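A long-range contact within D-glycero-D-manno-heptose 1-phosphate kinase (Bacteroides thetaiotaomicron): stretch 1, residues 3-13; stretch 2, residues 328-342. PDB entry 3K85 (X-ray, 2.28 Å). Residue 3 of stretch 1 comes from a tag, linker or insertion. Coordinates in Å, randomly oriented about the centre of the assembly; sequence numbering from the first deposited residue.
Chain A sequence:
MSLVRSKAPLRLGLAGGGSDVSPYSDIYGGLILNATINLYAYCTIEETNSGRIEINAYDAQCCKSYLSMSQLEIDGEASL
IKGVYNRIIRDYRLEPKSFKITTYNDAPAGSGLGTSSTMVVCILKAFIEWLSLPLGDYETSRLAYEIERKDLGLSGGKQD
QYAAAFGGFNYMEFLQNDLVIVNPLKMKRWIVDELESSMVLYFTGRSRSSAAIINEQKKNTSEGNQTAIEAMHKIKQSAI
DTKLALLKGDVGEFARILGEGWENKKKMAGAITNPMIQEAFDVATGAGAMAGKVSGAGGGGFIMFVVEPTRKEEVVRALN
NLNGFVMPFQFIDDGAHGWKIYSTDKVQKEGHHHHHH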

# COMPACT_ATOMS: atom_id res chain seq x y z
N LEU A 3 13.48 14.93 -27.35
CA LEU A 3 14.26 14.72 -26.09
C LEU A 3 13.43 14.00 -25.00
O LEU A 3 12.22 13.89 -25.12
N VAL A 4 14.10 13.52 -23.96
CA VAL A 4 13.43 12.84 -22.85
C VAL A 4 13.87 13.49 -21.54
O VAL A 4 14.97 14.02 -21.44
N ARG A 5 13.01 13.45 -20.53
CA ARG A 5 13.33 14.03 -19.23
C ARG A 5 12.91 13.02 -18.17
O ARG A 5 12.08 12.15 -18.44
N SER A 6 13.47 13.13 -16.98
CA SER A 6 13.11 12.22 -15.91
C SER A 6 13.44 12.90 -14.61
O SER A 6 14.17 13.88 -14.61
N LYS A 7 12.88 12.40 -13.52
CA LYS A 7 13.16 12.93 -12.19
C LYS A 7 12.85 11.84 -11.19
O LYS A 7 11.98 11.00 -11.43
N ALA A 8 13.57 11.85 -10.08
CA ALA A 8 13.38 10.86 -9.03
C ALA A 8 13.42 11.57 -7.69
O ALA A 8 14.19 12.52 -7.52
N PRO A 9 12.61 11.13 -6.73
CA PRO A 9 12.60 11.78 -5.42
C PRO A 9 13.62 11.22 -4.43
O PRO A 9 14.09 10.09 -4.57
N LEU A 10 13.96 12.04 -3.44
CA LEU A 10 14.88 11.64 -2.40
C LEU A 10 13.95 11.05 -1.35
O LEU A 10 12.75 11.03 -1.55
N ARG A 11 14.49 10.59 -0.24
CA ARG A 11 13.64 9.98 0.76
C ARG A 11 14.07 10.22 2.19
O ARG A 11 15.19 10.64 2.44
N LEU A 12 13.16 9.95 3.11
CA LEU A 12 13.40 10.09 4.53
C LEU A 12 13.43 8.68 5.07
O LEU A 12 12.55 7.87 4.74
N GLY A 13 14.44 8.37 5.88
CA GLY A 13 14.53 7.05 6.47
C GLY A 13 13.72 7.10 7.74
O GLY A 13 14.20 7.57 8.77
N PRO A 328 12.23 22.84 4.15
CA PRO A 328 10.80 22.54 4.02
C PRO A 328 10.60 21.42 3.00
O PRO A 328 11.26 21.36 1.97
N PHE A 329 9.66 20.52 3.30
CA PHE A 329 9.42 19.40 2.42
C PHE A 329 7.98 18.92 2.50
O PHE A 329 7.22 19.32 3.37
N GLN A 330 7.65 18.02 1.58
CA GLN A 330 6.35 17.40 1.53
C GLN A 330 6.59 15.98 1.02
O GLN A 330 7.51 15.74 0.23
N PHE A 331 5.80 15.04 1.50
CA PHE A 331 5.92 13.65 1.07
C PHE A 331 5.36 13.57 -0.34
O PHE A 331 4.38 14.24 -0.65
N ILE A 332 5.98 12.77 -1.19
CA ILE A 332 5.49 12.63 -2.55
C ILE A 332 5.21 11.14 -2.74
O ILE A 332 6.03 10.30 -2.36
N ASP A 333 4.06 10.80 -3.31
CA ASP A 333 3.69 9.39 -3.48
C ASP A 333 4.21 8.69 -4.72
O ASP A 333 4.14 7.46 -4.81
N ASP A 334 4.73 9.44 -5.68
CA ASP A 334 5.23 8.85 -6.91
C ASP A 334 6.72 8.55 -6.89
O ASP A 334 7.49 9.18 -6.19
N GLY A 335 7.11 7.56 -7.68
CA GLY A 335 8.51 7.22 -7.77
C GLY A 335 9.07 7.87 -9.01
O GLY A 335 8.41 8.70 -9.63
N ALA A 336 10.27 7.49 -9.39
CA ALA A 336 10.93 8.03 -10.56
C ALA A 336 10.13 7.83 -11.84
O ALA A 336 9.51 6.79 -12.04
N HIS A 337 10.15 8.82 -12.73
CA HIS A 337 9.44 8.68 -13.99
C HIS A 337 10.05 9.55 -15.08
O HIS A 337 10.76 10.52 -14.80
N GLY A 338 9.78 9.18 -16.32
CA GLY A 338 10.30 9.91 -17.45
C GLY A 338 9.19 10.26 -18.43
O GLY A 338 8.10 9.70 -18.38
N TRP A 339 9.48 11.21 -19.31
CA TRP A 339 8.52 11.63 -20.30
C TRP A 339 9.27 12.12 -21.53
O TRP A 339 10.44 12.49 -21.44
N LYS A 340 8.61 12.08 -22.68
CA LYS A 340 9.24 12.53 -23.91
C LYS A 340 8.63 13.83 -24.38
O LYS A 340 7.43 14.06 -24.23
N ILE A 341 9.47 14.70 -24.92
CA ILE A 341 9.02 15.98 -25.44
C ILE A 341 9.31 15.97 -26.93
O ILE A 341 10.48 15.98 -27.34
N TYR A 342 8.25 15.95 -27.73
CA TYR A 342 8.38 15.92 -29.18
C TYR A 342 8.46 17.33 -29.76
O TYR A 342 7.78 18.25 -29.29

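The most unusual feature is an indole laid flat beside a neighbouring strand: Trp 339 (chi1 p) folds back so that its six-membered ring lies under the aliphatic root of Arg 5. Arg 5 CB sits 3.7 Å from the centroid of that Trp 339 ring, over its face, an aliphatic CH-pi contact in which the methylene packs on the indole. Arg 5 is m, t, t, while Lys 7 CG meets the edge of the indole at Trp 339 CZ3, 4.2 Å away.

On this same face the end of His 337 (p) comes near Lys 7 (p), with Lys 7 CG 3.9 Å from His 337 CE1. Every hydrogen bond across the stretches is backbone to backbone; His 337 ND1 donates to Gly 335 O at 3.2 Å, within its own stretch.

The other face carries Val 4 (m), whose CG1 packs 3.5 Å from Lys 340 CG, and Ser 6 (p), hydrogen-bonded elsewhere in the structure. Gly 338 suits its place opposite Ser 6: an ideal CB would lie a tight 3.1 Å from Arg 5 O.

Past the bridged residues, apolar groups close the contact. Ala 8 CB meets Ala 336 CB at 3.6 Å. Pro 9, Leu 12 (chi1 -113°, off-well), Phe 329 and Ile 332 (t) point toward the other stretch: Pro 9 CB reaches Ile 332 CG2 at 3.8 Å, and Leu 12 CD2 approaches Phe 329 CE1 at 4.0 Å and Phe 331 CE1 at 4.1 Å.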

# COMPACT_ATOMS: atom_id res chain seq x y z
CB LEU A 3 14.78 16.08 -25.56
CG LEU A 3 13.77 17.16 -25.14
CD1 LEU A 3 13.17 16.78 -23.79
CD2 LEU A 3 14.45 18.53 -25.01
CB VAL A 4 13.77 11.32 -22.77
CG1 VAL A 4 13.32 10.61 -24.04
CG2 VAL A 4 15.25 11.14 -22.56
CB ARG A 5 12.59 15.35 -19.02
CG ARG A 5 12.95 16.49 -19.99
CD ARG A 5 12.09 17.72 -19.69
NE ARG A 5 12.61 18.96 -20.23
CZ ARG A 5 12.41 19.41 -21.46
NH1 ARG A 5 11.68 18.71 -22.31
NH2 ARG A 5 12.92 20.56 -21.86
CB SER A 6 13.91 10.91 -16.00
OG SER A 6 15.25 11.08 -15.58
CB LYS A 7 12.34 14.20 -11.89
CG LYS A 7 10.85 14.02 -11.87
CD LYS A 7 10.12 15.35 -11.75
CE LYS A 7 9.89 15.77 -10.31
NZ LYS A 7 8.93 16.92 -10.25
CB ALA A 8 14.47 9.78 -9.09
CB PRO A 9 11.17 11.57 -4.95
CG PRO A 9 10.89 10.18 -5.45
CD PRO A 9 11.49 10.18 -6.85
CB LEU A 10 15.63 12.85 -1.84
CG LEU A 10 16.55 13.60 -2.82
CD1 LEU A 10 16.99 14.91 -2.19
CD2 LEU A 10 17.78 12.75 -3.17
CB ARG A 11 13.59 8.47 0.50
CG ARG A 11 14.95 7.78 0.57
CD ARG A 11 15.41 7.64 2.01
NE ARG A 11 16.75 7.08 2.13
CZ ARG A 11 17.71 7.61 2.88
NH1 ARG A 11 17.46 8.73 3.56
NH2 ARG A 11 18.90 7.04 2.96
CB LEU A 12 12.27 10.85 5.19
CG LEU A 12 12.55 12.23 5.77
CD1 LEU A 12 13.52 13.00 4.89
CD2 LEU A 12 11.23 12.96 5.90
CB PRO A 328 10.22 23.87 3.55
CG PRO A 328 11.33 24.42 2.71
CD PRO A 328 12.54 24.16 3.57
CB PHE A 329 10.33 18.23 2.82
CG PHE A 329 9.86 17.50 4.04
CD1 PHE A 329 9.07 16.36 3.92
CD2 PHE A 329 10.09 18.03 5.31
CE1 PHE A 329 8.52 15.76 5.05
CE2 PHE A 329 9.54 17.43 6.46
CZ PHE A 329 8.75 16.30 6.32
CB GLN A 330 5.43 18.16 0.57
CG GLN A 330 5.06 19.56 1.04
CD GLN A 330 4.35 19.54 2.38
OE1 GLN A 330 3.30 18.91 2.53
NE2 GLN A 330 4.92 20.23 3.37
CB PHE A 331 5.12 12.75 2.00
CG PHE A 331 5.75 12.56 3.34
CD1 PHE A 331 6.94 11.85 3.47
CD2 PHE A 331 5.16 13.09 4.47
CE1 PHE A 331 7.53 11.66 4.71
CE2 PHE A 331 5.74 12.92 5.72
CZ PHE A 331 6.93 12.20 5.84
CB ILE A 332 6.52 13.18 -3.58
CG1 ILE A 332 5.96 13.09 -5.00
CG2 ILE A 332 7.82 12.42 -3.49
CD1 ILE A 332 4.71 13.94 -5.21
CB ASP A 333 2.17 9.22 -3.44
CG ASP A 333 1.76 7.75 -3.40
OD1 ASP A 333 1.97 7.10 -2.36
OD2 ASP A 333 1.24 7.24 -4.43
CB ASP A 334 4.91 9.77 -8.09
CG ASP A 334 3.47 9.65 -8.54
OD1 ASP A 334 2.60 9.34 -7.69
OD2 ASP A 334 3.21 9.88 -9.75
CB ALA A 336 12.31 7.39 -10.71
CB HIS A 337 7.95 9.02 -13.82
CG HIS A 337 7.70 10.42 -13.35
ND1 HIS A 337 7.74 10.77 -12.02
CD2 HIS A 337 7.43 11.56 -14.03
CE1 HIS A 337 7.51 12.07 -11.90
NE2 HIS A 337 7.31 12.57 -13.11
CB TRP A 339 7.58 12.70 -19.72
CG TRP A 339 8.18 14.04 -19.34
CD1 TRP A 339 8.17 15.18 -20.09
CD2 TRP A 339 8.81 14.39 -18.10
NE1 TRP A 339 8.75 16.22 -19.39
CE2 TRP A 339 9.15 15.76 -18.17
CE3 TRP A 339 9.11 13.67 -16.94
CZ2 TRP A 339 9.78 16.43 -17.12
CZ3 TRP A 339 9.74 14.34 -15.89
CH2 TRP A 339 10.07 15.71 -15.99
CB LYS A 340 9.08 11.48 -25.01
CG LYS A 340 9.96 10.24 -24.85
CD LYS A 340 10.02 9.43 -26.16
CE LYS A 340 11.17 8.42 -26.15
NZ LYS A 340 11.39 7.79 -27.50
CB ILE A 341 9.76 17.15 -24.77
CG1 ILE A 341 9.39 17.22 -23.29
CG2 ILE A 341 9.41 18.45 -25.49
CD1 ILE A 341 7.95 17.66 -23.03
CB TYR A 342 7.18 15.19 -29.81
CG TYR A 342 7.01 13.76 -29.36
CD1 TYR A 342 7.80 12.73 -29.88
CD2 TYR A 342 6.04 13.42 -28.41
CE1 TYR A 342 7.64 11.41 -29.46
CE2 TYR A 342 5.87 12.11 -27.98
CZ TYR A 342 6.67 11.11 -28.51
OH TYR A 342 6.50 9.81 -28.09